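Local coordinates for malate dehydrogenase (Picrophilus torridus, PDB 4BGV), which catalyses the reversible, NAD-dependent oxidation of (S)-malate to oxaloacetate, a step of the tricarboxylic acid cycle, at residues Ser3-Ile8 against Ser244-Arg249; Ala18-Ile23 against Ser237-Val242; Ala127-Tyr132 against Glu306-Asn311; Ala257-Thr260 against Thr266-Val269. All coordinates share one frame; numbering follows the deposited sequence. Where two conformers were deposited one is given.

Contact 1. Residues Ser3-Ile8 against Ser244-Arg249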
loop_
_atom_site.group_PDB
_atom_site.type_symbol
_atom_site.label_atom_id
_atom_site.label_comp_id
_atom_site.label_asym_id
_atom_site.label_seq_id
_atom_site.Cartn_x
_atom_site.Cartn_y
_atom_site.Cartn_z
ATOM N N SER A 3 3.702 18.207 3.001
ATOM C CA SER A 3 4.827 18.731 2.245
ATOM C C SER A 3 4.377 19.022 0.830
ATOM O O SER A 3 3.367 18.487 0.362
ATOM C CB SER A 3 5.992 17.745 2.221
ATOM O OG SER A 3 6.615 17.675 3.495
ATOM N N LYS A 4 5.146 19.865 0.160
ATOM C CA LYS A 4 4.833 20.307 -1.184
ATOM C C LYS A 4 6.003 19.966 -2.093
ATOM O O LYS A 4 7.165 20.237 -1.765
ATOM C CB LYS A 4 4.584 21.812 -1.175
ATOM C CG LYS A 4 4.427 22.437 -2.554
ATOM C CD LYS A 4 4.044 23.904 -2.387
ATOM C CE LYS A 4 3.742 24.581 -3.714
ATOM N NZ LYS A 4 3.413 26.036 -3.478
ATOM N N ILE A 5 5.703 19.346 -3.220
ATOM C CA ILE A 5 6.724 19.018 -4.203
ATOM C C ILE A 5 6.343 19.705 -5.506
ATOM O O ILE A 5 5.195 19.595 -5.955
ATOM C CB ILE A 5 6.822 17.493 -4.427
ATOM C CG1 ILE A 5 7.114 16.766 -3.106
ATOM C CG2 ILE A 5 7.880 17.146 -5.479
ATOM C CD1 ILE A 5 5.868 16.110 -2.481
ATOM N N SER A 6 7.291 20.425 -6.096
ATOM C CA SER A 6 7.096 20.999 -7.412
ATOM C C SER A 6 7.840 20.133 -8.413
ATOM O O SER A 6 8.971 19.732 -8.153
ATOM C CB SER A 6 7.628 22.436 -7.476
ATOM O OG SER A 6 6.806 23.316 -6.721
ATOM N N VAL A 7 7.193 19.854 -9.542
ATOM C CA VAL A 7 7.807 19.128 -10.651
ATOM C C VAL A 7 7.870 20.032 -11.881
ATOM O O VAL A 7 6.838 20.439 -12.427
ATOM C CB VAL A 7 7.007 17.846 -10.969
ATOM C CG1 VAL A 7 7.580 17.113 -12.164
ATOM C CG2 VAL A 7 6.958 16.929 -9.734
ATOM N N ILE A 8 9.088 20.363 -12.301
ATOM C CA ILE A 8 9.288 21.212 -13.466
ATOM C C ILE A 8 9.423 20.303 -14.689
ATOM O O ILE A 8 10.351 19.492 -14.775
ATOM C CB ILE A 8 10.522 22.118 -13.283
ATOM C CG1 ILE A 8 10.368 22.995 -12.036
ATOM C CG2 ILE A 8 10.749 22.990 -14.524
ATOM C CD1 ILE A 8 11.566 23.931 -11.799
ATOM N N SER A 244 12.504 10.154 0.158
ATOM C CA SER A 244 13.512 10.033 1.212
ATOM C C SER A 244 13.826 11.406 1.806
ATOM O O SER A 244 14.122 11.526 2.998
ATOM C CB SER A 244 14.805 9.362 0.712
ATOM O OG SER A 244 15.654 9.009 1.810
ATOM N N ILE A 245 13.786 12.443 0.979
ATOM C CA ILE A 245 13.951 13.809 1.508
ATOM C C ILE A 245 12.724 14.253 2.308
ATOM O O ILE A 245 12.827 14.638 3.493
ATOM C CB ILE A 245 14.184 14.836 0.375
ATOM C CG1 ILE A 245 15.427 14.462 -0.427
ATOM C CG2 ILE A 245 14.349 16.257 0.959
ATOM C CD1 ILE A 245 15.671 15.351 -1.632
ATOM N N VAL A 246 11.564 14.203 1.658
ATOM C CA VAL A 246 10.312 14.675 2.255
ATOM C C VAL A 246 10.006 13.973 3.569
ATOM O O VAL A 246 9.623 14.605 4.566
ATOM C CB VAL A 246 9.130 14.504 1.267
ATOM C CG1 VAL A 246 7.794 14.768 1.945
ATOM C CG2 VAL A 246 9.321 15.436 0.069
ATOM N N ASN A 247 10.186 12.663 3.580
ATOM C CA ASN A 247 9.857 11.885 4.761
ATOM C C ASN A 247 11.092 11.474 5.558
ATOM O O ASN A 247 11.004 10.614 6.443
ATOM C CB ASN A 247 9.017 10.677 4.349
ATOM C CG ASN A 247 7.653 11.091 3.846
ATOM O OD1 ASN A 247 7.085 12.064 4.347
ATOM N ND2 ASN A 247 7.119 10.372 2.862
ATOM N N ASP A 248 12.238 12.072 5.215
ATOM C CA ASP A 248 13.486 11.905 5.979
ATOM C C ASP A 248 13.819 10.414 6.219
ATOM O O ASP A 248 14.130 10.002 7.340
ATOM C CB ASP A 248 13.356 12.670 7.296
ATOM C CG ASP A 248 14.680 12.852 8.014
ATOM O OD1 ASP A 248 15.730 12.980 7.346
ATOM O OD2 ASP A 248 14.658 12.891 9.263
ATOM N N ARG A 249 13.744 9.615 5.155
ATOM C CA ARG A 249 13.861 8.163 5.268
ATOM C C ARG A 249 15.299 7.675 5.520
ATOM O O ARG A 249 15.511 6.553 6.007
ATOM C CB ARG A 249 13.312 7.475 4.009
ATOM C CG ARG A 249 11.789 7.568 3.819
ATOM C CD ARG A 249 11.297 6.583 2.757
ATOM N NE ARG A 249 11.552 5.191 3.128
ATOM C CZ ARG A 249 11.296 4.141 2.343
ATOM N NH1 ARG A 249 10.769 4.320 1.131
ATOM N NH2 ARG A 249 11.567 2.905 2.765
#

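Contact 2. Residues Ala18-Ile23 against Ser237-Val242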
loop_
_atom_site.group_PDB
_atom_site.type_symbol
_atom_site.label_atom_id
_atom_site.label_comp_id
_atom_site.label_asym_id
_atom_site.label_seq_id
_atom_site.Cartn_x
_atom_site.Cartn_y
_atom_site.Cartn_z
ATOM N N ALA A 18 4.866 12.845 -10.974
ATOM C CA ALA A 18 3.718 13.415 -10.264
ATOM C C ALA A 18 2.703 12.330 -9.892
ATOM O O ALA A 18 2.217 12.271 -8.751
ATOM C CB ALA A 18 3.059 14.521 -11.098
ATOM N N GLN A 19 2.391 11.451 -10.845
ATOM C CA GLN A 19 1.419 10.388 -10.567
ATOM C C GLN A 19 1.975 9.422 -9.519
ATOM O O GLN A 19 1.234 8.912 -8.673
ATOM C CB GLN A 19 1.040 9.637 -11.844
ATOM C CG GLN A 19 0.090 8.442 -11.618
ATOM C CD GLN A 19 -1.314 8.865 -11.151
ATOM O OE1 GLN A 19 -2.234 9.019 -11.965
ATOM N NE2 GLN A 19 -1.485 9.025 -9.841
ATOM N N THR A 20 3.281 9.186 -9.573
ATOM C CA THR A 20 3.943 8.297 -8.615
ATOM C C THR A 20 3.926 8.871 -7.193
ATOM O O THR A 20 3.603 8.163 -6.215
ATOM C CB THR A 20 5.400 8.010 -9.057
ATOM O OG1 THR A 20 5.365 7.386 -10.340
ATOM C CG2 THR A 20 6.094 7.071 -8.073
ATOM N N LEU A 21 4.284 10.150 -7.073
ATOM C CA LEU A 21 4.223 10.840 -5.779
ATOM C C LEU A 21 2.817 10.818 -5.208
ATOM O O LEU A 21 2.647 10.680 -3.997
ATOM C CB LEU A 21 4.686 12.292 -5.911
ATOM C CG LEU A 21 6.179 12.417 -6.290
ATOM C CD1 LEU A 21 6.536 13.872 -6.537
ATOM C CD2 LEU A 21 7.079 11.812 -5.198
ATOM N N ALA A 22 1.809 10.954 -6.072
ATOM C CA ALA A 22 0.413 10.947 -5.597
ATOM C C ALA A 22 0.032 9.576 -5.058
ATOM O O ALA A 22 -0.513 9.464 -3.954
ATOM C CB ALA A 22 -0.548 11.376 -6.707
ATOM N N ILE A 23 0.321 8.531 -5.834
ATOM C CA ILE A 23 0.072 7.155 -5.383
ATOM C C ILE A 23 0.747 6.846 -4.038
ATOM O O ILE A 23 0.153 6.216 -3.168
ATOM C CB ILE A 23 0.521 6.143 -6.466
ATOM C CG1 ILE A 23 -0.395 6.293 -7.692
ATOM C CG2 ILE A 23 0.534 4.707 -5.926
ATOM C CD1 ILE A 23 0.183 5.730 -8.984
ATOM N N SER A 237 12.142 5.594 -9.799
ATOM C CA SER A 237 13.527 5.793 -9.335
ATOM C C SER A 237 13.722 7.201 -8.757
ATOM O O SER A 237 14.436 7.396 -7.774
ATOM C CB SER A 237 14.525 5.555 -10.480
ATOM O OG SER A 237 14.428 4.221 -10.949
ATOM N N ILE A 238 13.051 8.167 -9.369
ATOM C CA ILE A 238 13.087 9.549 -8.917
ATOM C C ILE A 238 12.257 9.712 -7.644
ATOM O O ILE A 238 12.702 10.342 -6.672
ATOM C CB ILE A 238 12.528 10.466 -10.013
ATOM C CG1 ILE A 238 13.457 10.453 -11.237
ATOM C CG2 ILE A 238 12.305 11.884 -9.481
ATOM C CD1 ILE A 238 12.728 10.910 -12.511
ATOM N N ALA A 239 11.057 9.136 -7.643
ATOM C CA ALA A 239 10.173 9.256 -6.476
ATOM C C ALA A 239 10.797 8.686 -5.198
ATOM O O ALA A 239 10.607 9.247 -4.120
ATOM C CB ALA A 239 8.821 8.609 -6.750
ATOM N N VAL A 240 11.542 7.582 -5.291
ATOM C CA VAL A 240 12.148 7.050 -4.060
ATOM C C VAL A 240 13.176 8.032 -3.486
ATOM O O VAL A 240 13.348 8.114 -2.274
ATOM C CB VAL A 240 12.742 5.621 -4.220
ATOM C CG1 VAL A 240 11.633 4.617 -4.554
ATOM C CG2 VAL A 240 13.856 5.592 -5.252
ATOM N N MET A 241 13.850 8.782 -4.354
ATOM C CA MET A 241 14.764 9.838 -3.898
ATOM C C MET A 241 13.989 10.989 -3.252
ATOM O O MET A 241 14.343 11.450 -2.168
ATOM C CB MET A 241 15.588 10.394 -5.058
ATOM C CG MET A 241 16.621 9.416 -5.606
ATOM S SD MET A 241 17.251 9.896 -7.237
ATOM C CE MET A 241 18.162 11.403 -6.870
ATOM N N VAL A 242 12.932 11.445 -3.924
ATOM C CA VAL A 242 12.146 12.568 -3.411
ATOM C C VAL A 242 11.517 12.245 -2.041
ATOM O O VAL A 242 11.569 13.056 -1.099
ATOM C CB VAL A 242 11.023 12.951 -4.398
ATOM C CG1 VAL A 242 10.110 14.035 -3.792
ATOM C CG2 VAL A 242 11.623 13.401 -5.747
#

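Contact 3. Residues Ala127-Tyr132 against Glu306-Asn311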
loop_
_atom_site.group_PDB
_atom_site.type_symbol
_atom_site.label_atom_id
_atom_site.label_comp_id
_atom_site.label_asym_id
_atom_site.label_seq_id
_atom_site.Cartn_x
_atom_site.Cartn_y
_atom_site.Cartn_z
ATOM N N ALA A 127 22.643 14.030 -15.432
ATOM C CA ALA A 127 22.183 14.726 -14.247
ATOM C C ALA A 127 23.316 15.190 -13.340
ATOM O O ALA A 127 23.124 16.103 -12.540
ATOM C CB ALA A 127 21.162 13.860 -13.470
ATOM N N ASP A 128 24.498 14.590 -13.448
ATOM C CA ASP A 128 25.592 15.121 -12.643
ATOM C C ASP A 128 25.950 16.529 -13.130
ATOM O O ASP A 128 26.001 17.470 -12.329
ATOM C CB ASP A 128 26.808 14.194 -12.590
ATOM C CG ASP A 128 27.116 13.538 -13.919
ATOM O OD1 ASP A 128 26.654 14.049 -14.967
ATOM O OD2 ASP A 128 27.836 12.504 -13.904
ATOM N N ILE A 129 26.124 16.688 -14.439
ATOM C CA ILE A 129 26.423 18.011 -15.000
ATOM C C ILE A 129 25.253 18.979 -14.825
ATOM O O ILE A 129 25.455 20.166 -14.548
ATOM C CB ILE A 129 26.802 17.956 -16.510
ATOM C CG1 ILE A 129 27.754 16.796 -16.783
ATOM C CG2 ILE A 129 27.392 19.302 -16.984
ATOM C CD1 ILE A 129 29.019 16.786 -15.893
ATOM N N MET A 130 24.033 18.497 -15.026
ATOM C CA MET A 130 22.860 19.359 -14.889
ATOM C C MET A 130 22.643 19.792 -13.438
ATOM O O MET A 130 22.191 20.909 -13.197
ATOM C CB MET A 130 21.600 18.706 -15.472
ATOM C CG MET A 130 21.681 18.471 -16.977
ATOM S SD MET A 130 22.193 19.921 -17.920
ATOM C CE MET A 130 23.352 19.188 -19.064
ATOM N N ALA A 131 22.976 18.924 -12.480
ATOM C CA ALA A 131 22.969 19.314 -11.073
ATOM C C ALA A 131 24.014 20.394 -10.805
ATOM O O ALA A 131 23.777 21.347 -10.063
ATOM C CB ALA A 131 23.205 18.091 -10.158
ATOM N N TYR A 132 25.186 20.234 -11.409
ATOM C CA TYR A 132 26.237 21.244 -11.308
ATOM C C TYR A 132 25.746 22.584 -11.852
ATOM O O TYR A 132 25.930 23.624 -11.219
ATOM C CB TYR A 132 27.489 20.758 -12.039
ATOM C CG TYR A 132 28.695 21.660 -11.915
ATOM C CD1 TYR A 132 29.219 22.004 -10.663
ATOM C CD2 TYR A 132 29.312 22.165 -13.043
ATOM C CE1 TYR A 132 30.328 22.833 -10.556
ATOM C CE2 TYR A 132 30.416 22.986 -12.948
ATOM C CZ TYR A 132 30.921 23.314 -11.708
ATOM O OH TYR A 132 32.020 24.132 -11.641
ATOM N N GLU A 306 37.129 11.677 -15.560
ATOM C CA GLU A 306 37.581 12.515 -16.672
ATOM C C GLU A 306 36.400 13.053 -17.490
ATOM O O GLU A 306 36.385 14.218 -17.887
ATOM C CB GLU A 306 38.577 11.749 -17.550
ATOM C CG GLU A 306 38.322 11.831 -19.050
ATOM C CD GLU A 306 38.226 10.452 -19.699
ATOM O OE1 GLU A 306 39.286 9.902 -20.074
ATOM O OE2 GLU A 306 37.095 9.917 -19.825
ATOM N N SER A 307 35.399 12.207 -17.706
ATOM C CA SER A 307 34.205 12.597 -18.447
ATOM C C SER A 307 33.453 13.725 -17.733
ATOM O O SER A 307 33.057 14.716 -18.353
ATOM C CB SER A 307 33.293 11.381 -18.631
ATOM O OG SER A 307 32.017 11.773 -19.087
ATOM N N VAL A 308 33.258 13.565 -16.427
ATOM C CA VAL A 308 32.599 14.587 -15.614
ATOM C C VAL A 308 33.408 15.885 -15.564
ATOM O O VAL A 308 32.850 16.975 -15.706
ATOM C CB VAL A 308 32.301 14.063 -14.196
ATOM C CG1 VAL A 308 31.717 15.165 -13.318
ATOM C CG2 VAL A 308 31.335 12.892 -14.286
ATOM N N LYS A 309 34.722 15.770 -15.390
ATOM C CA LYS A 309 35.581 16.946 -15.371
ATOM C C LYS A 309 35.465 17.729 -16.681
ATOM O O LYS A 309 35.416 18.960 -16.683
ATOM C CB LYS A 309 37.045 16.549 -15.172
ATOM C CG LYS A 309 37.456 16.169 -13.754
ATOM C CD LYS A 309 38.971 15.985 -13.739
ATOM C CE LYS A 309 39.528 15.670 -12.369
ATOM N NZ LYS A 309 41.014 15.524 -12.463
ATOM N N LYS A 310 35.437 16.998 -17.790
ATOM C CA LYS A 310 35.392 17.603 -19.117
ATOM C C LYS A 310 34.066 18.333 -19.342
ATOM O O LYS A 310 34.038 19.478 -19.806
ATOM C CB LYS A 310 35.592 16.527 -20.183
ATOM C CG LYS A 310 35.703 17.055 -21.601
ATOM C CD LYS A 310 34.433 16.800 -22.389
ATOM C CE LYS A 310 34.164 15.313 -22.537
ATOM N NZ LYS A 310 32.851 15.073 -23.198
ATOM N N ASN A 311 32.967 17.659 -19.033
ATOM C CA ASN A 311 31.650 18.254 -19.210
ATOM C C ASN A 311 31.362 19.379 -18.215
ATOM O O ASN A 311 30.628 20.322 -18.532
ATOM C CB ASN A 311 30.560 17.181 -19.132
ATOM C CG ASN A 311 30.517 16.304 -20.369
ATOM O OD1 ASN A 311 30.919 16.726 -21.447
ATOM N ND2 ASN A 311 30.007 15.083 -20.218
#

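Contact 4. Residues Ala257-Thr260 against Thr266-Val269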
loop_
_atom_site.group_PDB
_atom_site.type_symbol
_atom_site.label_atom_id
_atom_site.label_comp_id
_atom_site.label_asym_id
_atom_site.label_seq_id
_atom_site.Cartn_x
_atom_site.Cartn_y
_atom_site.Cartn_z
ATOM N N ALA A 257 26.186 13.750 -6.505
ATOM C CA ALA A 257 26.291 14.623 -5.343
ATOM C C ALA A 257 27.577 15.423 -5.392
ATOM O O ALA A 257 28.550 15.008 -6.022
ATOM C CB ALA A 257 26.214 13.815 -4.046
ATOM N N TYR A 258 27.579 16.558 -4.697
ATOM C CA TYR A 258 28.709 17.470 -4.700
ATOM C C TYR A 258 29.839 16.939 -3.826
ATOM O O TYR A 258 29.634 16.679 -2.644
ATOM C CB TYR A 258 28.240 18.818 -4.162
ATOM C CG TYR A 258 29.189 19.963 -4.385
ATOM C CD1 TYR A 258 29.474 20.413 -5.670
ATOM C CD2 TYR A 258 29.773 20.626 -3.314
ATOM C CE1 TYR A 258 30.323 21.487 -5.882
ATOM C CE2 TYR A 258 30.608 21.711 -3.520
ATOM C CZ TYR A 258 30.891 22.122 -4.802
ATOM O OH TYR A 258 31.735 23.184 -5.006
ATOM N N ILE A 259 31.025 16.792 -4.413
ATOM C CA ILE A 259 32.186 16.209 -3.732
ATOM C C ILE A 259 33.164 17.304 -3.302
ATOM O O ILE A 259 33.632 18.082 -4.142
ATOM C CB ILE A 259 32.937 15.233 -4.678
ATOM C CG1 ILE A 259 31.948 14.275 -5.348
ATOM C CG2 ILE A 259 34.053 14.478 -3.922
ATOM C CD1 ILE A 259 31.237 13.305 -4.371
ATOM N N THR A 260 33.446 17.383 -2.000
ATOM C CA THR A 260 34.399 18.357 -1.462
ATOM C C THR A 260 35.126 17.810 -0.258
ATOM O O THR A 260 34.802 16.738 0.237
ATOM C CB THR A 260 33.727 19.637 -0.948
ATOM O OG1 THR A 260 32.713 19.304 0.010
ATOM C CG2 THR A 260 33.141 20.415 -2.065
ATOM N N THR A 266 39.035 10.605 -1.750
ATOM C CA THR A 266 38.512 9.303 -2.167
ATOM C C THR A 266 38.040 9.267 -3.623
ATOM O O THR A 266 38.326 8.315 -4.365
ATOM C CB THR A 266 37.326 8.878 -1.259
ATOM O OG1 THR A 266 37.819 8.558 0.051
ATOM C CG2 THR A 266 36.595 7.665 -1.841
ATOM N N TYR A 267 37.299 10.291 -4.036
ATOM C CA TYR A 267 36.673 10.266 -5.358
ATOM C C TYR A 267 37.415 11.044 -6.442
ATOM O O TYR A 267 36.977 11.077 -7.586
ATOM C CB TYR A 267 35.199 10.674 -5.265
ATOM C CG TYR A 267 34.397 9.655 -4.493
ATOM C CD1 TYR A 267 34.158 8.402 -5.033
ATOM C CD2 TYR A 267 33.914 9.930 -3.209
ATOM C CE1 TYR A 267 33.441 7.440 -4.330
ATOM C CE2 TYR A 267 33.184 8.973 -2.491
ATOM C CZ TYR A 267 32.954 7.733 -3.057
ATOM O OH TYR A 267 32.251 6.763 -2.363
ATOM N N LEU A 268 38.533 11.665 -6.072
ATOM C CA LEU A 268 39.473 12.241 -7.044
ATOM C C LEU A 268 38.868 13.346 -7.902
ATOM O O LEU A 268 39.339 13.614 -9.008
ATOM C CB LEU A 268 40.055 11.145 -7.943
ATOM C CG LEU A 268 40.479 9.863 -7.217
ATOM C CD1 LEU A 268 41.077 8.875 -8.201
ATOM C CD2 LEU A 268 41.461 10.172 -6.109
ATOM N N VAL A 269 37.813 13.966 -7.390
ATOM C CA VAL A 269 37.259 15.169 -7.995
ATOM C C VAL A 269 37.039 16.170 -6.893
ATOM O O VAL A 269 36.832 15.792 -5.731
ATOM C CB VAL A 269 35.893 14.935 -8.679
ATOM C CG1 VAL A 269 36.064 14.181 -9.969
ATOM C CG2 VAL A 269 34.929 14.194 -7.739
#

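Contact 1. Residues Ser3-Ile8 against Ser244-Arg249
Ser3 begins the contact by setting its side chain against Val246, in the last turn of helix 232-246. Ser3 CB comes to 3.5 Å from Val246 CG1, closer than two carbons normally lie, and its OG is no farther from the same methyl. The CA atoms of Ser3 and Val246, 6.8 Å apart, are the nearest across the two segments. Two residues on, Ile5 points toward the helix. Ile5 CG1 lies 4.1 Å from Val246 CG2, an ordinary van der Waals distance, with the two branched chains slanting across one another. Val246 thus works as a fork: CG1, anti to its backbone N (chi1 170°), reaches Ser3, while CG2 reaches Ile5. Beyond Ile5 the strand draws off from the helix end. Strand 4-8 belongs to the parallel Rossmann sheet, and the helix side of the contact is shared with Val78 of the neighbouring strand, which also packs on Val246. Just past Val246 the helix closes in a Schellman motif, with Asp248 at positive phi as the C-prime residue: Arg249 N bonds to Ser244 O at 2.9 Å, and a weak bond runs from Asp248 N to Ile245 O. The turn sends Arg249 toward other chains, where it forms salt bridges with Asp56 of the second subunit and Glu170 of the third. Across the two segments themselves no hydrogen bond or charge pair forms, so close-fitting shape, chiefly around one valine, joins the helix end to residues Ser3 and Ile5.

Contact 2. Residues Ala18-Ile23 against Ser237-Val242
This is a buried, wholly side-chain packing of two helices, in which Thr20 and Leu21 of helix 12-23 meet Ala239 and Val242 of helix 232-246, bringing the NAD-binding part of the chain against the C-terminal part. The axes of the two short segments pass 9.4 Å apart at a crossing angle of -52°. Ala239 sits where the backbones come closest. Thr20 CG2 presses on Ala239 CB at 3.4 Å, tighter than usual for two carbons; this methyl lies anti to the backbone N (chi1 of OG1 -60°), which turns the hydroxyl back along its own helix to the carbonyl of Thr16. Leu21 CD2 lies 4.0 Å from Ala239 CB. The same leucine methyl also rests 4.0 Å from Val242 CG1, the two side chains crossing at roughly a right angle, so CD2 bridges residues one turn apart on the opposing helix. Leu21 also packs on Ile29 of strand 28-33, and Val242 on Val78 and Val80; Thr20 touches Trp53 of the fourth subunit. The glycine-rich turn, Gly9 to Gly14, which by similarity binds NAD, leads from strand 4-8 into the start of helix 12-23, as in the first strand-turn-helix of a Rossmann fold.

Contact 3. Residues Ala127-Tyr132 against Glu306-Asn311
Ile129 and Asp128, in the first turn of helix 127-138, lean against the long C-terminal helix 295-321 at Val308 and Asn311. The axes of the two short segments run 10.0 Å apart at -37°. Ile129 does most of the touching: its CD1, folded back at chi2 -54°, stands 3.6 Å from Asn311 CB and also reaches the carbonyl of Val308 and, more loosely at 4.1 Å, Val308 CG1. The isoleucine crosses the asparagine at about a right angle, with Ile129 CG2 lying 3.7 Å from Asn311 O. Cutting Ile129 back to an alanine removes CG1, CG2 and CD1 and would probably leave a gap beside Asn311 CB and Val308. The helix pair links the NAD-binding and C-terminal parts of this LDH/MDH chain, and Asn311 also touches Arg93, a substrate-binding residue by similarity. Asp128 takes part through one carboxylate oxygen only: Asp128 OD2 lies against Val308 CG2 at 3.5 Å. Asp128 OD1 accepts the backbone N of Ile129 at 2.7 Å, a bent bond of 134° that reaches the anti side of the carboxylate and ties the group to its own helix start. In the partner helix Lys310 NZ bonds to Asn311 OD1 at 3.1 Å, from above the carbonyl plane.

Contact 4. Residues Ala257-Thr260 against Thr266-Val269
The hydroxyl of Tyr267, a residue whose CB packs on Ile259, is held at two points: OH makes hydrogen bonds to the carbonyl of Tyr289 and to the backbone N of Leu291. That anchors the far end of the ring. Ile259 CG2 lies 4.2 Å from Tyr267 CB, and Ile259 CD1 approaches the ring obliquely. One face of the ring carries Thr266 CG2, 3.6 Å above the plane and over the centre, a neighbour within the same helix end. After Tyr267 the chain leaves helix 262-267 at Leu268, whose phi is positive, and brings Val269 up beside Tyr267 against the same isoleucine. Val269 CG2 then meets Ile259 CB and CG1, each at 3.8 Å, with the two side chains slanting past each other; this branch stands between the backbone N and the carbonyl carbon (chi1 -74° for CG1), a rotation that puts the methyl against Ile259. Ile259 CG2 also lies 3.6 Å from Val269 O, an oxygen that accepts a hydrogen bond from Ser264 OG. The helix lies in the link between antiparallel neighbours, strands 251-259 and 272-281, and Ile259 bonds by its backbone to Asn271 and Leu272. Between the two segments there is no hydrogen bond, so one branched aliphatic side chain, packed against the tyrosine and the valine, seats the connecting helix on the strand, while Tyr267 OH and Val269 O find their hydrogen bonds outside it.

How the contacts relate
The four contacts form two touching pairs. Contacts 1 and 2, with centres 9 Å apart, share helix 232-246, whose residues pack first on helix 12-23 and, at its end, on Ser3 and Ile5; Ile5 reaches both Leu21 and Val242, so they make one continuous apolar patch. Contacts 3 and 4, with centres 12 Å apart, meet through Lys309 and Leu268. Between the pairs, centres lie about 24 to 27 Å apart. Along the chain contact 2 falls within the span of contact 1, and contact 4 within that of contact 3, whose span alternates with those of the first two. Contacts 1 to 3 tie the NAD-binding part of the chain to the C-terminal part, whereas contact 4 lies wholly in the latter.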